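Local coordinates for protein gene product PA4716 (Pseudomonas aeruginosa, PDB 1U0K) that probably works as an isomerase of the PhzF family, although its natural substrate and the reaction it carries out are not established, at residues S4-Q9 and H87-G92; I50-G55 and L80-L85; A127-T132 and V233-A238. All coordinates share one frame; numbering follows the deposited sequence.

Contact 1: S4-Q9 and H87-G92; sequences SRRYWQ and HHLRGG
W8 and H88 mark the nearest approach of the two backbones, their CA atoms 11.3 Å apart, so side chains must span the gap between strand residues 6-9 and the last turn of helix 78-90. The helix closes with G91 N bonded to H87 O at 2.9 Å, and G91 then leaves it with positive phi. From the strand, R6 and W8 both point toward the helix. The outer atoms of the indole's six-membered ring, CZ2, CH2 and CZ3, do most of the touching: W8 CZ2 packs on L89 CD2 at 3.7 Å, while W8 CZ3 lies 3.9 Å from H88 NE2. The imidazole is steeply tilted to the indole, planes at 77° and ring centres 5.6 Å apart, an oblique meeting of rings. R6 bends at chi3 (-55°), which folds its guanidinium back so that one face covers W8 CZ2, offset toward the rim; its NH2 also comes within 4.1 Å of L89 CD2. D27 fixes both strand groups, with a salt bridge to R6 NH2 and a hydrogen bond from W8 NE1, so one carboxylate positions both side chains, R6 through OD2 and W8 through OD1. Strand 6-12 runs antiparallel between strands 21-26 and 267-282, with the end of helix 78-90 over one side of it; H88 also touches L276 on 267-282, and W8 packs on L283 of the second subunit.

Contact 2: I50-G55 and L80-L85; sequences IFLLPG and LGAAAL
Where I50 and L52 meet A82 no flat group takes part: the one aromatic ring of these segments, F51, lies on the other side of the strand, stacked with the ring of F26. What crosses is purely aliphatic. The methyl of A82 points toward the strand from helix 78-90 and sits against two branched side chains. Both terminal methyls of L52 reach it almost equally, CD2 at 4.0 Å and CD1 at 4.1 Å from A82 CB, so the leucine straddles the alanine with its fork. I50 comes with the end of its longer branch, CD1 lying 4.2 Å from A82 CB; with CG1 swung anti to the backbone N (chi1 178°), that branch is extended, and its CD1 reaches the alanine methyl. The small alanine lets the backbones come as near as 7.6 Å between the CA atoms of I50 and A82. I50 is also about 6 Å, side chain to side chain, from E48, the predicted active-site residue. Strand 48-54 lies between strand 21-26, parallel to it, and the antiparallel strand 60-67. Helix 78-90 covers one face of this strand, while helix 34-44 covers the other, where F51 touches M37, W40 and T41.

Contact 3: A127-T132 and V233-A238; sequences AEFGAT and VEYGLA
F129 lays the outer end of its ring against the aliphatic part of E234, its CZ 3.7 Å from E234 CB and its CE2 3.9 Å from E234 CG. The two side chains cross at a slant. In E234, CG anti to the backbone N (chi1 172°) sets CG beside the phenyl; the bend at chi2 (60°) directs the carboxylate, whose plane stands 78° from that of the ring. The glutamate is exposed and offers its methylenes to this contact. Its CG serves a second aromatic as well, lying over one face of the Y235 ring, toward the rim and 3.9 Å above the plane. The CB of Y235 points neither at the strand nor away from it, yet the end of the ring comes nearer, CE1 lying 4.3 Å from F129 CE2. E234 therefore has one aromatic ring from the strand and one from its own neighbour in sequence against its chain.

The tyrosine is the first residue to leave helical geometry after helix 222-234, and the chain then turns in a Schellman motif. G236 is its C-prime residue, with positive phi; L237 N bonds L232 O, and G236 N makes a weak bond to V233 O, at 3.3 Å. R158 ties the two sides together, donating to Y235 OH and to G130 O. The contact thus joins the C-terminal end of helix 222-234 to the end of strand 117-129 beside its antiparallel partner 158-161; F129 packs on V160 of that partner and on A230 of the helix.

Overall arrangement
Contact 1 opens at 4-9 on strand 6-12, near the N terminus, and contact 2 opens later at 50-55 on strand 48-54. The chain then returns on helix 78-90. Residues 80-85 close contact 2, and nearly two turns further along the helix 87-92 closes contact 1, so contact 2 is nested within the loop of contact 1. The two share that helix, which bridges strands 6-12 and 48-54, and they touch directly where W8 CD1 meets L85 CD2 at 3.4 Å. Contact 3 follows in series: strand 117-129 opens it and the end of helix 222-234 closes it. It lies across the chain's centre, about 37 Å from contact 1 and 30 Å from contact 2 between centres.

Contact 1: S4-Q9 and H87-G92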
loop_
_atom_site.group_PDB
_atom_site.type_symbol
_atom_site.label_atom_id
_atom_site.label_comp_id
_atom_site.label_asym_id
_atom_site.label_seq_id
_atom_site.Cartn_x
_atom_site.Cartn_y
_atom_site.Cartn_z
ATOM N N SER A 4 17.973 19.617 -5.138
ATOM C CA SER A 4 17.802 18.203 -4.857
ATOM C C SER A 4 16.771 18.045 -3.756
ATOM O O SER A 4 16.838 18.723 -2.727
ATOM C CB SER A 4 19.127 17.577 -4.435
ATOM O OG SER A 4 18.952 16.217 -4.068
ATOM N N ARG A 5 15.782 17.195 -4.005
ATOM C CA ARG A 5 14.802 16.820 -2.992
ATOM C C ARG A 5 14.801 15.311 -2.906
ATOM O O ARG A 5 15.026 14.618 -3.904
ATOM C CB ARG A 5 13.407 17.294 -3.358
ATOM C CG ARG A 5 13.242 18.815 -3.518
ATOM C CD ARG A 5 12.488 19.219 -4.783
ATOM N NE ARG A 5 13.060 18.598 -5.989
ATOM C CZ ARG A 5 12.366 17.942 -6.927
ATOM N NH1 ARG A 5 11.048 17.800 -6.837
ATOM N NH2 ARG A 5 13.006 17.422 -7.976
ATOM N N ARG A 6 14.581 14.807 -1.703
ATOM C CA ARG A 6 14.714 13.394 -1.433
ATOM C C ARG A 6 13.600 12.924 -0.539
ATOM O O ARG A 6 13.040 13.695 0.245
ATOM C CB ARG A 6 16.012 13.098 -0.684
ATOM C CG ARG A 6 17.276 13.500 -1.410
ATOM C CD ARG A 6 18.502 13.609 -0.505
ATOM N NE ARG A 6 18.297 14.509 0.632
ATOM C CZ ARG A 6 19.197 14.735 1.593
ATOM N NH1 ARG A 6 20.390 14.137 1.569
ATOM N NH2 ARG A 6 18.906 15.568 2.582
ATOM N N TYR A 7 13.296 11.643 -0.645
ATOM C CA TYR A 7 12.629 10.926 0.423
ATOM C C TYR A 7 13.448 9.707 0.800
ATOM O O TYR A 7 14.393 9.314 0.087
ATOM C CB TYR A 7 11.183 10.572 0.063
ATOM C CG TYR A 7 11.028 9.512 -0.995
ATOM C CD1 TYR A 7 11.102 8.178 -0.677
ATOM C CD2 TYR A 7 10.829 9.865 -2.322
ATOM C CE1 TYR A 7 10.962 7.192 -1.656
ATOM C CE2 TYR A 7 10.673 8.886 -3.312
ATOM C CZ TYR A 7 10.756 7.559 -2.966
ATOM O OH TYR A 7 10.633 6.573 -3.923
ATOM N N TRP A 8 13.113 9.123 1.933
ATOM C CA TRP A 8 13.855 8.003 2.487
ATOM C C TRP A 8 12.904 6.921 2.926
ATOM O O TRP A 8 11.879 7.221 3.517
ATOM C CB TRP A 8 14.682 8.444 3.689
ATOM C CG TRP A 8 15.549 9.634 3.442
ATOM C CD1 TRP A 8 15.149 10.939 3.272
ATOM C CD2 TRP A 8 16.979 9.650 3.362
ATOM N NE1 TRP A 8 16.240 11.746 3.085
ATOM C CE2 TRP A 8 17.374 10.984 3.140
ATOM C CE3 TRP A 8 17.973 8.663 3.460
ATOM C CZ2 TRP A 8 18.717 11.356 3.010
ATOM C CZ3 TRP A 8 19.295 9.038 3.331
ATOM C CH2 TRP A 8 19.651 10.368 3.117
ATOM N N GLN A 9 13.270 5.668 2.676
ATOM C CA GLN A 9 12.524 4.507 3.125
ATOM C C GLN A 9 13.195 3.963 4.372
ATOM O O GLN A 9 14.376 3.671 4.364
ATOM C CB GLN A 9 12.488 3.434 2.018
ATOM C CG GLN A 9 11.792 2.144 2.403
ATOM C CD GLN A 9 10.312 2.308 2.686
ATOM O OE1 GLN A 9 9.683 3.266 2.226
ATOM N NE2 GLN A 9 9.755 1.380 3.452
ATOM N N HIS A 87 19.194 12.273 12.768
ATOM C CA HIS A 87 20.475 11.869 13.374
ATOM C C HIS A 87 21.447 11.431 12.279
ATOM O O HIS A 87 22.613 11.836 12.264
ATOM C CB HIS A 87 20.225 10.734 14.363
ATOM C CG HIS A 87 21.307 10.520 15.380
ATOM N ND1 HIS A 87 22.652 10.652 15.109
ATOM C CD2 HIS A 87 21.223 10.126 16.673
ATOM C CE1 HIS A 87 23.344 10.367 16.203
ATOM N NE2 HIS A 87 22.497 10.049 17.164
ATOM N N HIS A 88 20.961 10.630 11.340
ATOM C CA HIS A 88 21.778 10.215 10.187
ATOM C C HIS A 88 22.321 11.410 9.388
ATOM O O HIS A 88 23.503 11.447 9.037
ATOM C CB HIS A 88 20.951 9.290 9.280
ATOM C CG HIS A 88 21.623 8.949 7.987
ATOM N ND1 HIS A 88 22.764 8.178 7.920
ATOM C CD2 HIS A 88 21.318 9.286 6.714
ATOM C CE1 HIS A 88 23.125 8.047 6.655
ATOM N NE2 HIS A 88 22.270 8.715 5.903
ATOM N N LEU A 89 21.467 12.393 9.124
ATOM C CA LEU A 89 21.842 13.573 8.352
ATOM C C LEU A 89 22.799 14.497 9.111
ATOM O O LEU A 89 23.720 15.041 8.516
ATOM C CB LEU A 89 20.598 14.349 7.917
ATOM C CG LEU A 89 19.705 13.597 6.926
ATOM C CD1 LEU A 89 18.410 14.378 6.705
ATOM C CD2 LEU A 89 20.421 13.343 5.613
ATOM N N ARG A 90 22.601 14.654 10.416
ATOM C CA ARG A 90 23.432 15.572 11.202
ATOM C C ARG A 90 24.807 14.963 11.489
ATOM O O ARG A 90 25.818 15.666 11.473
ATOM C CB ARG A 90 22.745 15.923 12.520
ATOM C CG ARG A 90 23.486 16.974 13.367
ATOM C CD ARG A 90 22.791 17.274 14.690
ATOM N NE ARG A 90 23.159 18.575 15.259
ATOM C CZ ARG A 90 24.326 18.853 15.835
ATOM N NH1 ARG A 90 25.278 17.928 15.951
ATOM N NH2 ARG A 90 24.541 20.075 16.317
ATOM N N GLY A 91 24.834 13.655 11.733
ATOM C CA GLY A 91 26.017 12.985 12.244
ATOM C C GLY A 91 26.121 13.165 13.748
ATOM O O GLY A 91 25.244 13.754 14.386
ATOM N N GLY A 92 27.219 12.676 14.312
ATOM C CA GLY A 92 27.440 12.713 15.747
ATOM C C GLY A 92 27.274 11.335 16.350
ATOM O O GLY A 92 26.315 10.630 16.036
#

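Contact 2: I50-G55 and L80-L85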
loop_
_atom_site.group_PDB
_atom_site.type_symbol
_atom_site.label_atom_id
_atom_site.label_comp_id
_atom_site.label_asym_id
_atom_site.label_seq_id
_atom_site.Cartn_x
_atom_site.Cartn_y
_atom_site.Cartn_z
ATOM N N ILE A 50 5.726 10.783 6.380
ATOM C CA ILE A 50 5.911 11.995 7.176
ATOM C C ILE A 50 6.746 12.992 6.391
ATOM O O ILE A 50 7.708 12.621 5.707
ATOM C CB ILE A 50 6.534 11.680 8.577
ATOM C CG1 ILE A 50 6.771 12.968 9.370
ATOM C CG2 ILE A 50 7.815 10.855 8.464
ATOM C CD1 ILE A 50 6.966 12.747 10.832
ATOM N N PHE A 51 6.347 14.254 6.491
ATOM C CA PHE A 51 6.921 15.365 5.734
ATOM C C PHE A 51 7.457 16.376 6.732
ATOM O O PHE A 51 6.712 16.832 7.593
ATOM C CB PHE A 51 5.846 15.997 4.838
ATOM C CG PHE A 51 5.295 15.047 3.812
ATOM C CD1 PHE A 51 4.276 14.167 4.154
ATOM C CD2 PHE A 51 5.814 14.996 2.523
ATOM C CE1 PHE A 51 3.797 13.255 3.239
ATOM C CE2 PHE A 51 5.335 14.068 1.609
ATOM C CZ PHE A 51 4.321 13.204 1.974
ATOM N N LEU A 52 8.746 16.684 6.634
ATOM C CA LEU A 52 9.418 17.606 7.553
ATOM C C LEU A 52 9.627 18.970 6.919
ATOM O O LEU A 52 9.978 19.090 5.749
ATOM C CB LEU A 52 10.758 17.032 8.013
ATOM C CG LEU A 52 10.732 15.640 8.662
ATOM C CD1 LEU A 52 12.130 15.183 9.095
ATOM C CD2 LEU A 52 9.785 15.585 9.850
ATOM N N LEU A 53 9.431 20.005 7.727
ATOM C CA LEU A 53 9.577 21.388 7.288
ATOM C C LEU A 53 10.631 22.038 8.196
ATOM O O LEU A 53 10.361 22.309 9.371
ATOM C CB LEU A 53 8.238 22.108 7.364
ATOM C CG LEU A 53 7.105 21.363 6.629
ATOM C CD1 LEU A 53 5.736 21.841 7.063
ATOM C CD2 LEU A 53 7.280 21.499 5.118
ATOM N N PRO A 54 11.834 22.249 7.668
ATOM C CA PRO A 54 12.898 22.880 8.456
ATOM C C PRO A 54 12.595 24.348 8.728
ATOM O O PRO A 54 11.802 24.989 8.038
ATOM C CB PRO A 54 14.137 22.746 7.563
ATOM C CG PRO A 54 13.605 22.663 6.188
ATOM C CD PRO A 54 12.283 21.942 6.294
ATOM N N GLY A 55 13.230 24.855 9.777
ATOM C CA GLY A 55 13.155 26.258 10.131
ATOM C C GLY A 55 14.500 26.718 10.651
ATOM O O GLY A 55 15.538 26.156 10.314
ATOM N N LEU A 80 9.447 8.712 15.313
ATOM C CA LEU A 80 10.647 7.935 15.611
ATOM C C LEU A 80 11.542 7.813 14.387
ATOM O O LEU A 80 12.759 7.981 14.481
ATOM C CB LEU A 80 10.284 6.536 16.091
ATOM C CG LEU A 80 9.510 6.480 17.401
ATOM C CD1 LEU A 80 9.270 5.018 17.755
ATOM C CD2 LEU A 80 10.226 7.231 18.523
ATOM N N GLY A 81 10.929 7.510 13.244
ATOM C CA GLY A 81 11.662 7.409 11.982
ATOM C C GLY A 81 12.293 8.728 11.589
ATOM O O GLY A 81 13.456 8.769 11.190
ATOM N N ALA A 82 11.542 9.817 11.710
ATOM C CA ALA A 82 12.088 11.136 11.448
ATOM C C ALA A 82 13.307 11.445 12.330
ATOM O O ALA A 82 14.323 11.940 11.845
ATOM C CB ALA A 82 11.018 12.200 11.615
ATOM N N ALA A 83 13.225 11.135 13.620
ATOM C CA ALA A 83 14.334 11.362 14.551
ATOM C C ALA A 83 15.592 10.620 14.106
ATOM O O ALA A 83 16.688 11.172 14.128
ATOM C CB ALA A 83 13.937 10.972 15.977
ATOM N N ALA A 84 15.429 9.369 13.706
ATOM C CA ALA A 84 16.548 8.556 13.261
ATOM C C ALA A 84 17.195 9.143 12.008
ATOM O O ALA A 84 18.425 9.204 11.903
ATOM C CB ALA A 84 16.092 7.134 13.003
ATOM N N LEU A 85 16.363 9.581 11.067
ATOM C CA LEU A 85 16.858 10.162 9.837
ATOM C C LEU A 85 17.592 11.465 10.124
ATOM O O LEU A 85 18.655 11.698 9.568
ATOM C CB LEU A 85 15.737 10.376 8.808
ATOM C CG LEU A 85 16.228 11.083 7.542
ATOM C CD1 LEU A 85 17.232 10.208 6.793
ATOM C CD2 LEU A 85 15.093 11.491 6.651
#

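Contact 3: A127-T132 and V233-A238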
loop_
_atom_site.group_PDB
_atom_site.type_symbol
_atom_site.label_atom_id
_atom_site.label_comp_id
_atom_site.label_asym_id
_atom_site.label_seq_id
_atom_site.Cartn_x
_atom_site.Cartn_y
_atom_site.Cartn_z
ATOM N N ALA A 127 -1.514 10.358 28.973
ATOM C CA ALA A 127 -2.662 9.897 28.224
ATOM C C ALA A 127 -3.925 10.487 28.820
ATOM O O ALA A 127 -4.026 10.654 30.038
ATOM C CB ALA A 127 -2.721 8.386 28.240
ATOM N N GLU A 128 -4.872 10.823 27.951
ATOM C CA GLU A 128 -6.181 11.301 28.352
ATOM C C GLU A 128 -7.182 10.158 28.231
ATOM O O GLU A 128 -7.333 9.568 27.157
ATOM C CB GLU A 128 -6.608 12.472 27.471
ATOM C CG GLU A 128 -7.704 13.326 28.082
ATOM C CD GLU A 128 -8.224 14.393 27.132
ATOM O OE1 GLU A 128 -7.403 15.074 26.475
ATOM O OE2 GLU A 128 -9.460 14.552 27.041
ATOM N N PHE A 129 -7.844 9.841 29.342
ATOM C CA PHE A 129 -8.841 8.780 29.398
ATOM C C PHE A 129 -10.220 9.372 29.182
ATOM O O PHE A 129 -10.640 10.265 29.913
ATOM C CB PHE A 129 -8.770 8.048 30.743
ATOM C CG PHE A 129 -7.564 7.174 30.879
ATOM C CD1 PHE A 129 -6.317 7.732 31.127
ATOM C CD2 PHE A 129 -7.662 5.804 30.724
ATOM C CE1 PHE A 129 -5.201 6.936 31.237
ATOM C CE2 PHE A 129 -6.552 5.004 30.830
ATOM C CZ PHE A 129 -5.313 5.574 31.085
ATOM N N GLY A 130 -10.916 8.877 28.164
ATOM C CA GLY A 130 -12.160 9.461 27.716
ATOM C C GLY A 130 -13.347 8.567 28.001
ATOM O O GLY A 130 -13.475 8.015 29.096
ATOM N N ALA A 131 -14.212 8.420 27.003
ATOM C CA ALA A 131 -15.487 7.746 27.173
ATOM C C ALA A 131 -15.308 6.290 27.570
ATOM O O ALA A 131 -14.302 5.653 27.262
ATOM C CB ALA A 131 -16.314 7.837 25.896
ATOM N N THR A 132 -16.309 5.792 28.286
ATOM C CA THR A 132 -16.441 4.389 28.615
ATOM C C THR A 132 -17.735 3.912 27.960
ATOM O O THR A 132 -18.801 4.374 28.342
ATOM C CB THR A 132 -16.546 4.236 30.147
ATOM O OG1 THR A 132 -15.357 4.739 30.770
ATOM C CG2 THR A 132 -16.584 2.781 30.556
ATOM N N VAL A 233 -1.088 0.390 32.751
ATOM C CA VAL A 233 -0.593 0.911 34.021
ATOM C C VAL A 233 -1.740 1.436 34.904
ATOM O O VAL A 233 -1.727 1.249 36.123
ATOM C CB VAL A 233 0.493 1.989 33.762
ATOM C CG1 VAL A 233 0.809 2.790 35.005
ATOM C CG2 VAL A 233 1.748 1.319 33.235
ATOM N N GLU A 234 -2.727 2.072 34.284
ATOM C CA GLU A 234 -3.881 2.632 34.995
ATOM C C GLU A 234 -4.709 1.537 35.683
ATOM O O GLU A 234 -5.207 1.736 36.798
ATOM C CB GLU A 234 -4.756 3.434 34.020
ATOM C CG GLU A 234 -6.089 3.930 34.570
ATOM C CD GLU A 234 -5.934 4.845 35.767
ATOM O OE1 GLU A 234 -5.233 5.874 35.651
ATOM O OE2 GLU A 234 -6.523 4.532 36.829
ATOM N N TYR A 235 -4.829 0.386 35.030
ATOM C CA TYR A 235 -5.662 -0.710 35.525
ATOM C C TYR A 235 -4.826 -1.794 36.218
ATOM O O TYR A 235 -5.294 -2.912 36.424
ATOM C CB TYR A 235 -6.536 -1.264 34.385
ATOM C CG TYR A 235 -7.613 -0.276 33.995
ATOM C CD1 TYR A 235 -7.450 0.578 32.909
ATOM C CD2 TYR A 235 -8.779 -0.154 34.755
ATOM C CE1 TYR A 235 -8.423 1.507 32.573
ATOM C CE2 TYR A 235 -9.757 0.771 34.427
ATOM C CZ TYR A 235 -9.579 1.598 33.338
ATOM O OH TYR A 235 -10.550 2.513 33.012
ATOM N N GLY A 236 -3.595 -1.440 36.588
ATOM C CA GLY A 236 -2.748 -2.297 37.401
ATOM C C GLY A 236 -2.253 -3.551 36.710
ATOM O O GLY A 236 -1.936 -4.540 37.363
ATOM N N LEU A 237 -2.198 -3.510 35.382
ATOM C CA LEU A 237 -1.790 -4.650 34.572
ATOM C C LEU A 237 -0.331 -4.543 34.128
ATOM O O LEU A 237 0.211 -5.491 33.577
ATOM C CB LEU A 237 -2.703 -4.765 33.353
ATOM C CG LEU A 237 -4.167 -5.077 33.677
ATOM C CD1 LEU A 237 -5.087 -4.602 32.565
ATOM C CD2 LEU A 237 -4.354 -6.563 33.927
ATOM N N ALA A 238 0.275 -3.379 34.351
ATOM C CA ALA A 238 1.712 -3.186 34.173
ATOM C C ALA A 238 2.246 -2.178 35.196
ATOM O O ALA A 238 1.516 -1.308 35.679
ATOM C CB ALA A 238 2.023 -2.722 32.743
#